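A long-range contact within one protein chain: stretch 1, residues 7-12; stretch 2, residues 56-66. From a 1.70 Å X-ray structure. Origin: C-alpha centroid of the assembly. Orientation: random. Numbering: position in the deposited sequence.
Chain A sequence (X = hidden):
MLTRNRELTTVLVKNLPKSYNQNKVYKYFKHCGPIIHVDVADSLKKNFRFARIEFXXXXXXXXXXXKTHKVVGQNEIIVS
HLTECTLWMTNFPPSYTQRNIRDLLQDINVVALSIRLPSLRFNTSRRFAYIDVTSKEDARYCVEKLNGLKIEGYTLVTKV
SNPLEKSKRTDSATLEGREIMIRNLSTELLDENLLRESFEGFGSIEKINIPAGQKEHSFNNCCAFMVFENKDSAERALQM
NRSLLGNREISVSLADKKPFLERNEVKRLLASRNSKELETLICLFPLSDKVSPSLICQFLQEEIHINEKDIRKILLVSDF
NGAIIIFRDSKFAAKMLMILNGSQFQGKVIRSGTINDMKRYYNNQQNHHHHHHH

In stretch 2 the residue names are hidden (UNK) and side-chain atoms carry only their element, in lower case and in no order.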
# COMPACT_ATOMS: atom_id res chain seq x y z
N GLU A 7 2.90 14.37 13.72
CA GLU A 7 3.36 14.26 15.10
C GLU A 7 3.44 15.63 15.78
O GLU A 7 3.04 15.79 16.94
CB GLU A 7 4.73 13.58 15.16
CG GLU A 7 5.34 13.61 16.56
CD GLU A 7 6.60 12.79 16.69
OE1 GLU A 7 6.50 11.54 16.74
OE2 GLU A 7 7.70 13.39 16.77
N LEU A 8 3.97 16.60 15.04
CA LEU A 8 4.19 17.94 15.60
C LEU A 8 2.95 18.50 16.29
O LEU A 8 3.06 19.15 17.33
CB LEU A 8 4.65 18.90 14.50
CG LEU A 8 5.10 20.27 15.01
CD1 LEU A 8 6.35 20.14 15.86
CD2 LEU A 8 5.30 21.26 13.86
N THR A 9 1.77 18.23 15.74
CA THR A 9 0.57 18.80 16.32
C THR A 9 -0.26 17.80 17.13
O THR A 9 -1.41 18.07 17.47
CB THR A 9 -0.33 19.46 15.26
OG1 THR A 9 -0.84 18.45 14.38
CG2 THR A 9 0.47 20.48 14.46
N THR A 10 0.33 16.65 17.44
CA THR A 10 -0.41 15.59 18.13
C THR A 10 0.01 15.49 19.60
O THR A 10 1.20 15.51 19.94
CB THR A 10 -0.23 14.24 17.44
OG1 THR A 10 -0.63 14.35 16.07
CG2 THR A 10 -1.08 13.16 18.11
N VAL A 11 -0.99 15.36 20.46
CA VAL A 11 -0.71 15.18 21.88
C VAL A 11 -1.27 13.86 22.37
O VAL A 11 -2.21 13.29 21.77
CB VAL A 11 -1.28 16.32 22.75
CG1 VAL A 11 -0.72 17.66 22.28
CG2 VAL A 11 -2.80 16.33 22.69
N LEU A 12 -0.71 13.39 23.48
CA LEU A 12 -1.15 12.18 24.15
C LEU A 12 -1.80 12.60 25.46
O LEU A 12 -1.23 13.42 26.19
CB LEU A 12 0.08 11.33 24.47
CG LEU A 12 -0.17 10.06 25.30
CD1 LEU A 12 -1.01 9.10 24.50
CD2 LEU A 12 1.14 9.40 25.72
N UNK A 56 -5.11 20.82 14.40
CA UNK A 56 -4.84 21.44 13.11
C UNK A 56 -3.50 22.17 13.11
O UNK A 56 -2.77 22.14 12.12
c UNK A 56 -5.96 22.40 12.76
N UNK A 57 -3.19 22.84 14.22
CA UNK A 57 -1.97 23.66 14.30
C UNK A 57 -1.24 23.46 15.63
O UNK A 57 -1.85 23.04 16.61
c UNK A 57 -3.18 26.95 12.57
c UNK A 57 -2.32 25.14 14.10
n UNK A 57 -6.76 27.35 13.30
c UNK A 57 -5.65 26.98 12.68
c UNK A 57 -2.86 25.47 12.72
n UNK A 57 -5.73 26.26 11.56
n UNK A 57 -4.46 27.31 13.18
N UNK A 58 0.05 23.80 15.64
CA UNK A 58 0.90 23.61 16.82
C UNK A 58 0.39 24.33 18.06
O UNK A 58 0.52 23.82 19.18
c UNK A 58 4.54 21.89 18.74
c UNK A 58 3.34 23.62 17.56
c UNK A 58 4.95 24.18 19.27
c UNK A 58 4.03 24.56 18.32
o UNK A 58 6.12 22.45 20.42
c UNK A 58 2.33 24.03 16.51
c UNK A 58 3.62 22.28 17.78
c UNK A 58 5.20 22.84 19.47
N UNK A 59 -0.20 25.51 17.87
CA UNK A 59 -0.76 26.29 18.97
C UNK A 59 -1.86 25.54 19.71
O UNK A 59 -2.05 25.73 20.91
o UNK A 59 -0.46 29.73 17.68
o UNK A 59 0.95 28.42 18.75
c UNK A 59 -1.29 27.63 18.47
c UNK A 59 -0.19 28.67 18.29
N UNK A 60 -2.59 24.69 18.98
CA UNK A 60 -3.64 23.89 19.58
C UNK A 60 -3.06 22.82 20.49
O UNK A 60 -3.58 22.55 21.59
N UNK A 61 -1.99 22.19 20.03
CA UNK A 61 -1.26 21.21 20.83
C UNK A 61 -0.69 21.86 22.08
O UNK A 61 -0.75 21.29 23.17
c UNK A 61 -0.16 20.57 20.02
N UNK A 62 -0.12 23.05 21.92
CA UNK A 62 0.39 23.79 23.08
C UNK A 62 -0.71 24.07 24.08
O UNK A 62 -0.52 23.88 25.29
c UNK A 62 2.34 24.99 21.87
c UNK A 62 2.86 26.36 21.47
c UNK A 62 1.02 25.12 22.63
c UNK A 62 3.36 24.24 22.71
N UNK A 63 -1.85 24.52 23.60
CA UNK A 63 -2.97 24.83 24.47
C UNK A 63 -3.47 23.58 25.21
O UNK A 63 -3.81 23.64 26.39
c UNK A 63 -4.09 25.47 23.69
N UNK A 64 -3.51 22.45 24.51
CA UNK A 64 -3.94 21.20 25.13
C UNK A 64 -3.02 20.80 26.29
O UNK A 64 -3.48 20.33 27.33
c UNK A 64 -4.00 20.08 24.10
N UNK A 65 -1.72 21.01 26.09
CA UNK A 65 -0.71 20.65 27.08
C UNK A 65 -0.84 21.51 28.34
O UNK A 65 -0.45 21.08 29.43
c UNK A 65 0.70 20.71 26.45
c UNK A 65 1.80 20.59 27.50
c UNK A 65 2.08 19.70 24.56
c UNK A 65 0.85 19.57 25.44
N UNK A 66 -1.44 22.70 28.21
CA UNK A 66 -1.73 23.50 29.41
C UNK A 66 -2.78 22.84 30.30
O UNK A 66 -2.94 23.22 31.47
c UNK A 66 -1.20 25.66 28.16
o UNK A 66 -3.50 24.97 28.56
c UNK A 66 -2.18 24.96 29.10

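Position 56 carries one side-chain carbon and nothing more, which is alanine. The CA-to-CB bond of Ala 56 points away from stretch 1, so its contact is made by the backbone: its O lies 4.3 Å from CG2 of Thr 9.

At position 57 three carbons run in a chain to a nitrogen, followed by a carbon bearing two further nitrogens. That guanidinium group identifies arginine. The CA-to-CB bond of Arg 57 points away from stretch 1, and its backbone C, 3.6 Å from CG2 of Thr 9, makes the closest approach. The residue occupies the N-cap position, and its O accepts a hydrogen bond from N of position 60 at 3.0 Å.

Position 58 has one carbon leading to a six-carbon ring with a single oxygen attached, a phenol, hence tyrosine. The CA-to-CB bond of Tyr 58 points sideways; beyond it, with chi1 at -168° (t), the end of the side chain comes nearer to stretch 1. CD1 lies 3.2 Å from O of Leu 8, which sits at the ring edge near its plane, and 3.7 Å from CG of Leu 8. The backbone adds a contact of its own, N of Tyr 58 to CG2 of Thr 9 at 3.5 Å.

Position 59 shows two carbons, the second carrying two oxygens: a short carboxylate, aspartate. Asp 59 points away and touches nothing on stretch 1.

Position 60 has no side-chain atoms and is glycine. An ideal CB on Gly 60 would find nothing of stretch 1 nearby, but would be crowded by O of Arg 57 at 3.3 Å.

A lone carbon at position 61 means alanine, and here it points toward stretch 1. CB of Ala 61 lies 3.7 Å from CG1 of Val 11 and 3.8 Å from O of Thr 9.

Four carbons forked at the second mark position 62 as leucine. Leu 62 points away and is exposed, without contact to stretch 1.

Position 63 has a single carbon, so it is alanine; Ala 63 is out of reach.

The single carbon at position 64 again gives alanine, now directed toward stretch 1, with CB of Ala 64 lying 4.2 Å from CG2 of Val 11.

Position 65 has four carbons forked at the first, one arm two carbons long, which defines isoleucine. Ile 65 starts sideways, yet its CG1 comes within 4.0 Å of CG1 of Val 11.

Position 66 bears one carbon holding an oxygen and a carbon: threonine. Thr 66 is out of reach, and its OG1 donates a hydrogen bond to O of Ala 63 at 2.6 Å.

The contact rests on packing, since no hydrogen bond crosses between the stretches. Strand 10-12 and helix 58-65 run nearly parallel, at 17°, with axes approaching to 8.2 Å. Val 11 meets Ala 61, Ala 64 and Ile 65, while Leu 8 and Thr 9 pack around the start of the helix, burying 340 Å² in total.

Stretch 2 (56-66) ARYDGALAAIT
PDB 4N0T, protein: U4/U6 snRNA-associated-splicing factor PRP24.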